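Local coordinates for DNA protection during starvation protein (Brevibacillus brevis, PDB 1N1Q), which probably protects DNA during starvation by oxidising ferrous iron with hydrogen peroxide and storing it as ferric mineral inside a hollow dodecamer, at residues Asn19-Tyr24 against Ala73-Ser78; His28-Asn33 against Lys85-Gly90. All blocks are in the same frame, centred on the assembly; numbering follows the deposited sequence.

Contact 1 (Asn19-Tyr24 against Ala73-Ser78)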
loop_
_atom_site.group_PDB
_atom_site.type_symbol
_atom_site.label_atom_id
_atom_site.label_comp_id
_atom_site.label_asym_id
_atom_site.label_seq_id
_atom_site.Cartn_x
_atom_site.Cartn_y
_atom_site.Cartn_z
ATOM N N ASN A 19 -15.621 -14.475 22.005
ATOM C CA ASN A 19 -16.851 -13.689 22.017
ATOM C C ASN A 19 -16.769 -12.494 21.083
ATOM O O ASN A 19 -17.695 -12.238 20.314
ATOM C CB ASN A 19 -17.178 -13.196 23.430
ATOM C CG ASN A 19 -17.853 -14.253 24.275
ATOM O OD1 ASN A 19 -18.491 -15.158 23.747
ATOM N ND2 ASN A 19 -17.737 -14.132 25.593
ATOM N N TRP A 20 -15.663 -11.758 21.151
ATOM C CA TRP A 20 -15.498 -10.586 20.309
ATOM C C TRP A 20 -15.259 -10.904 18.844
ATOM O O TRP A 20 -15.566 -10.085 17.972
ATOM C CB TRP A 20 -14.398 -9.681 20.871
ATOM C CG TRP A 20 -14.892 -8.914 22.056
ATOM C CD1 TRP A 20 -14.598 -9.142 23.372
ATOM C CD2 TRP A 20 -15.861 -7.861 22.039
ATOM N NE1 TRP A 20 -15.331 -8.298 24.176
ATOM C CE2 TRP A 20 -16.116 -7.502 23.383
ATOM C CE3 TRP A 20 -16.544 -7.187 21.015
ATOM C CZ2 TRP A 20 -17.025 -6.501 23.732
ATOM C CZ3 TRP A 20 -17.449 -6.190 21.360
ATOM C CH2 TRP A 20 -17.682 -5.858 22.708
ATOM N N VAL A 21 -14.714 -12.082 18.563
ATOM C CA VAL A 21 -14.508 -12.483 17.173
ATOM C C VAL A 21 -15.901 -12.735 16.599
ATOM O O VAL A 21 -16.192 -12.378 15.464
ATOM C CB VAL A 21 -13.653 -13.769 17.066
ATOM C CG1 VAL A 21 -13.522 -14.207 15.602
ATOM C CG2 VAL A 21 -12.291 -13.520 17.646
ATOM N N VAL A 22 -16.765 -13.343 17.403
ATOM C CA VAL A 22 -18.141 -13.596 16.976
ATOM C C VAL A 22 -18.872 -12.256 16.809
ATOM O O VAL A 22 -19.531 -12.016 15.792
ATOM C CB VAL A 22 -18.910 -14.462 18.017
ATOM C CG1 VAL A 22 -20.415 -14.403 17.744
ATOM C CG2 VAL A 22 -18.423 -15.904 17.957
ATOM N N LEU A 23 -18.737 -11.379 17.801
ATOM C CA LEU A 23 -19.388 -10.073 17.753
ATOM C C LEU A 23 -18.920 -9.188 16.602
ATOM O O LEU A 23 -19.704 -8.402 16.072
ATOM C CB LEU A 23 -19.204 -9.335 19.083
ATOM C CG LEU A 23 -20.180 -9.778 20.182
ATOM C CD1 LEU A 23 -19.742 -9.240 21.532
ATOM C CD2 LEU A 23 -21.580 -9.294 19.829
ATOM N N TYR A 24 -17.655 -9.307 16.204
ATOM C CA TYR A 24 -17.157 -8.495 15.100
ATOM C C TYR A 24 -18.031 -8.757 13.877
ATOM O O TYR A 24 -18.408 -7.834 13.153
ATOM C CB TYR A 24 -15.702 -8.849 14.783
ATOM C CG TYR A 24 -15.133 -8.093 13.598
ATOM C CD1 TYR A 24 -14.776 -6.744 13.703
ATOM C CD2 TYR A 24 -14.950 -8.727 12.373
ATOM C CE1 TYR A 24 -14.251 -6.051 12.611
ATOM C CE2 TYR A 24 -14.429 -8.044 11.278
ATOM C CZ TYR A 24 -14.078 -6.710 11.403
ATOM O OH TYR A 24 -13.545 -6.045 10.321
ATOM N N ALA A 73 -7.434 -18.172 17.629
ATOM C CA ALA A 73 -7.244 -17.502 16.359
ATOM C C ALA A 73 -7.750 -18.227 15.118
ATOM O O ALA A 73 -7.057 -18.303 14.107
ATOM C CB ALA A 73 -5.759 -17.158 16.195
ATOM N N THR A 74 -8.960 -18.762 15.212
ATOM C CA THR A 74 -9.619 -19.433 14.098
ATOM C C THR A 74 -11.094 -19.210 14.355
ATOM O O THR A 74 -11.494 -18.974 15.501
ATOM C CB THR A 74 -9.358 -20.960 14.052
ATOM O OG1 THR A 74 -9.899 -21.573 15.227
ATOM C CG2 THR A 74 -7.862 -21.252 13.937
ATOM N N LEU A 75 -11.902 -19.256 13.302
ATOM C CA LEU A 75 -13.334 -19.064 13.460
ATOM C C LEU A 75 -13.930 -20.288 14.132
ATOM O O LEU A 75 -14.867 -20.177 14.924
ATOM C CB LEU A 75 -14.006 -18.844 12.102
ATOM C CG LEU A 75 -13.494 -17.694 11.233
ATOM C CD1 LEU A 75 -14.504 -17.438 10.121
ATOM C CD2 LEU A 75 -13.305 -16.435 12.073
ATOM N N ALA A 76 -13.383 -21.454 13.809
ATOM C CA ALA A 76 -13.864 -22.707 14.380
ATOM C C ALA A 76 -13.743 -22.687 15.898
ATOM O O ALA A 76 -14.702 -22.997 16.610
ATOM C CB ALA A 76 -13.073 -23.885 13.795
ATOM N N ALA A 77 -12.570 -22.307 16.396
ATOM C CA ALA A 77 -12.341 -22.255 17.842
ATOM C C ALA A 77 -13.154 -21.138 18.496
ATOM O O ALA A 77 -13.588 -21.260 19.641
ATOM C CB ALA A 77 -10.846 -22.060 18.134
ATOM N N SER A 78 -13.363 -20.046 17.769
ATOM C CA SER A 78 -14.137 -18.927 18.308
ATOM C C SER A 78 -15.584 -19.343 18.520
ATOM O O SER A 78 -16.175 -19.061 19.566
ATOM C CB SER A 78 -14.082 -17.728 17.362
ATOM O OG SER A 78 -12.784 -17.170 17.340
#
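Ser78, the residue that Val21 packs against, holds the flat peptide carbonyl of Thr74 from both faces: its OG reaches Thr74 O at 2.9 Å from one, tilted 27° from the plane, and its own backbone N comes from the other. Away from this meeting, Leu23 CD1 lies over one face of the Trp20 ring, 3.8 Å above its plane and offset toward the rim. Across the contact no hydrogen bond forms. Val21 instead sets its branched end alongside the serine, CG1 standing 3.5 Å from Ser78 OG, and the same methyl meets Leu75 CD2 at 4.2 Å. The backbone already aims Val21 at the serine; chi1 177°, with CG1 anti to the backbone N, brings that methyl to both. A small serine suits this place: its hydroxyl is spent on its own helix, so it can lie buried against an aliphatic surface. With an alanine here, Thr74 O would probably keep the backbone N but lose its second donor, and a gap would open beside Val21. Thr74 is the N-cap of the short helix, its OG1 accepting from Ala77 N. That helix, 75-81, interrupts the connection between helices 39-66 and 93-120 and packs on helix 4-33 at the border with the second subunit, whose Val25 touches Val21 and Leu75. Helix 4-33 turns Trp20 into the four-helix bundle.

Contact 2 (His28-Asn33 against Lys85-Gly90). With FEO (mu-oxo-diiron), chain F.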
loop_
_atom_site.group_PDB
_atom_site.type_symbol
_atom_site.label_atom_id
_atom_site.label_comp_id
_atom_site.label_asym_id
_atom_site.label_seq_id
_atom_site.Cartn_x
_atom_site.Cartn_y
_atom_site.Cartn_z
ATOM N N HIS A 28 -21.402 -6.566 12.243
ATOM C CA HIS A 28 -21.350 -6.284 10.808
ATOM C C HIS A 28 -22.699 -6.699 10.241
ATOM O O HIS A 28 -23.268 -6.020 9.391
ATOM C CB HIS A 28 -20.238 -7.101 10.130
ATOM C CG HIS A 28 -18.935 -6.371 10.015
ATOM N ND1 HIS A 28 -18.672 -5.471 9.004
ATOM C CD2 HIS A 28 -17.822 -6.403 10.786
ATOM C CE1 HIS A 28 -17.453 -4.984 9.154
ATOM N NE2 HIS A 28 -16.916 -5.534 10.228
ATOM N N ASN A 29 -23.211 -7.820 10.737
ATOM C CA ASN A 29 -24.503 -8.341 10.290
ATOM C C ASN A 29 -25.581 -7.284 10.488
ATOM O O ASN A 29 -26.345 -6.984 9.578
ATOM C CB ASN A 29 -24.868 -9.606 11.074
ATOM C CG ASN A 29 -26.125 -10.278 10.552
ATOM O OD1 ASN A 29 -27.191 -9.667 10.492
ATOM N ND2 ASN A 29 -26.006 -11.550 10.174
ATOM N N PHE A 30 -25.628 -6.712 11.684
ATOM C CA PHE A 30 -26.604 -5.684 12.005
ATOM C C PHE A 30 -26.335 -4.398 11.213
ATOM O O PHE A 30 -27.266 -3.716 10.759
ATOM C CB PHE A 30 -26.584 -5.414 13.514
ATOM C CG PHE A 30 -27.039 -6.590 14.347
ATOM C CD1 PHE A 30 -26.912 -6.577 15.735
ATOM C CD2 PHE A 30 -27.609 -7.709 13.743
ATOM C CE1 PHE A 30 -27.344 -7.659 16.508
ATOM C CE2 PHE A 30 -28.044 -8.795 14.504
ATOM C CZ PHE A 30 -27.912 -8.770 15.891
ATOM N N HIS A 31 -25.054 -4.083 11.041
ATOM C CA HIS A 31 -24.623 -2.902 10.292
ATOM C C HIS A 31 -25.181 -2.987 8.872
ATOM O O HIS A 31 -25.680 -2.007 8.317
ATOM C CB HIS A 31 -23.094 -2.889 10.259
ATOM C CG HIS A 31 -22.492 -1.828 9.385
ATOM N ND1 HIS A 31 -22.450 -0.496 9.739
ATOM C CD2 HIS A 31 -21.845 -1.920 8.198
ATOM C CE1 HIS A 31 -21.799 0.185 8.814
ATOM N NE2 HIS A 31 -21.422 -0.656 7.867
ATOM N N TRP A 32 -25.112 -4.189 8.308
ATOM C CA TRP A 32 -25.572 -4.445 6.949
ATOM C C TRP A 32 -27.079 -4.606 6.764
ATOM O O TRP A 32 -27.667 -4.026 5.862
ATOM C CB TRP A 32 -24.911 -5.713 6.394
ATOM C CG TRP A 32 -23.417 -5.655 6.305
ATOM C CD1 TRP A 32 -22.659 -4.564 5.988
ATOM C CD2 TRP A 32 -22.499 -6.743 6.488
ATOM N NE1 TRP A 32 -21.330 -4.900 5.963
ATOM C CE2 TRP A 32 -21.200 -6.232 6.266
ATOM C CE3 TRP A 32 -22.648 -8.099 6.819
ATOM C CZ2 TRP A 32 -20.050 -7.030 6.361
ATOM C CZ3 TRP A 32 -21.505 -8.895 6.917
ATOM C CH2 TRP A 32 -20.221 -8.354 6.688
ATOM N N ASN A 33 -27.702 -5.394 7.628
ATOM C CA ASN A 33 -29.121 -5.694 7.500
ATOM C C ASN A 33 -30.151 -4.802 8.180
ATOM O O ASN A 33 -31.353 -4.958 7.931
ATOM C CB ASN A 33 -29.360 -7.148 7.920
ATOM C CG ASN A 33 -28.582 -8.129 7.067
ATOM O OD1 ASN A 33 -28.690 -8.122 5.843
ATOM N ND2 ASN A 33 -27.796 -8.979 7.709
ATOM N N LYS A 85 -24.161 -15.911 20.754
ATOM C CA LYS A 85 -24.778 -16.568 19.587
ATOM C C LYS A 85 -24.713 -15.646 18.364
ATOM O O LYS A 85 -24.659 -14.428 18.507
ATOM C CB LYS A 85 -26.253 -16.919 19.860
ATOM C CG LYS A 85 -26.508 -17.804 21.069
ATOM C CD LYS A 85 -25.832 -19.159 20.961
ATOM C CE LYS A 85 -26.386 -20.107 22.020
ATOM N NZ LYS A 85 -25.570 -21.348 22.170
ATOM N N GLU A 86 -24.733 -16.235 17.170
ATOM C CA GLU A 86 -24.671 -15.467 15.930
ATOM C C GLU A 86 -26.057 -14.943 15.596
ATOM O O GLU A 86 -27.055 -15.436 16.124
ATOM C CB GLU A 86 -24.129 -16.351 14.800
ATOM C CG GLU A 86 -22.775 -16.963 15.149
ATOM C CD GLU A 86 -21.898 -17.186 13.936
ATOM O OE1 GLU A 86 -21.993 -18.260 13.309
ATOM O OE2 GLU A 86 -21.118 -16.269 13.608
ATOM N N ALA A 87 -26.121 -13.928 14.745
ATOM C CA ALA A 87 -27.399 -13.347 14.364
ATOM C C ALA A 87 -28.256 -14.383 13.644
ATOM O O ALA A 87 -27.742 -15.344 13.079
ATOM C CB ALA A 87 -27.173 -12.136 13.461
ATOM N N THR A 88 -29.569 -14.180 13.667
ATOM C CA THR A 88 -30.494 -15.090 12.995
ATOM C C THR A 88 -30.636 -14.718 11.528
ATOM O O THR A 88 -30.871 -15.575 10.682
ATOM C CB THR A 88 -31.900 -15.052 13.627
ATOM O OG1 THR A 88 -32.481 -13.760 13.421
ATOM C CG2 THR A 88 -31.826 -15.339 15.109
ATOM N N GLY A 89 -30.486 -13.432 11.235
ATOM C CA GLY A 89 -30.604 -12.965 9.865
ATOM C C GLY A 89 -31.924 -12.249 9.641
ATOM O O GLY A 89 -32.073 -11.502 8.674
ATOM N N GLY A 90 -32.876 -12.457 10.547
ATOM C CA GLY A 90 -34.170 -11.812 10.416
ATOM C C GLY A 90 -34.522 -10.809 11.509
ATOM O O GLY A 90 -35.695 -10.462 11.667
HETATM FE FE1 FEO F . -20.176 -0.493 6.082
HETATM FE FE2 FEO F . -20.435 2.554 4.795
HETATM O O FEO F . -19.670 1.391 6.291
HETATM O O HOH W 1 -22.372 2.195 3.910
#
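Ala87 pushes its methyl against two successive helix residues: its CB lies 3.5 Å from Asn29 ND2 and 3.6 Å from Phe30 CE2. With CG anti to the backbone N, chi1 -174° extends the Asn29 amide toward the methyl, while chi1 -65°, CG anti to the carbonyl carbon, brings Phe30 CE2 to it, the methyl lying oblique to the ring. A methyl is small enough to meet both groups. The Asn29 amide is held at both ends: OD1 accepts from Asn33 ND2 at 2.9 Å, a donor well above the carbonyl plane though OD1 lies in the plane of the Asn33 amide, and ND2 donates to Ala73 O of the second subunit. Thr88 OG1 accepts from Gly90 N in an ST turn, and between them Gly89 has a positive phi (105°) at which a CB would collide with the carbonyl O of Thr88, so glycine suits the place. NE2 of His31, which points elsewhere, binds iron FE1 of the mu-oxo-diiron group at 2.2 Å, with the bridging oxygen near the ring plane. His43 O accepts a hydrogen bond from ND1, which with the iron on NE2 holds the imidazole's rotation, and Asp58 and Glu62 of the second subunit bind the same iron. The contact lays the loop leading into helix 93-120 over the C-terminal end of helix 4-33, with Phe30 on Met96 and Val100.

Both contacts dock the long connection between helices 39-66 and 93-120 onto helix 4-33, with centres 15 Å apart. In contact 1 every touching residue is buried, and the connection arrives as a short helix whose first turn is satisfied partly by its own Thr74 and partly by Glu86 of the second subunit. Contact 2 is made by an irregular loop that is partly or fully exposed, set against buried Asn29 and Phe30, and relies on an amide and an aromatic ring rather than branched aliphatic side chains. Each meets the second subunit, but only contact 2 carries an iron ligand, on a different side of its helix from the loop. Packing of the connection and ferroxidase chemistry therefore share one helix while using different faces of it.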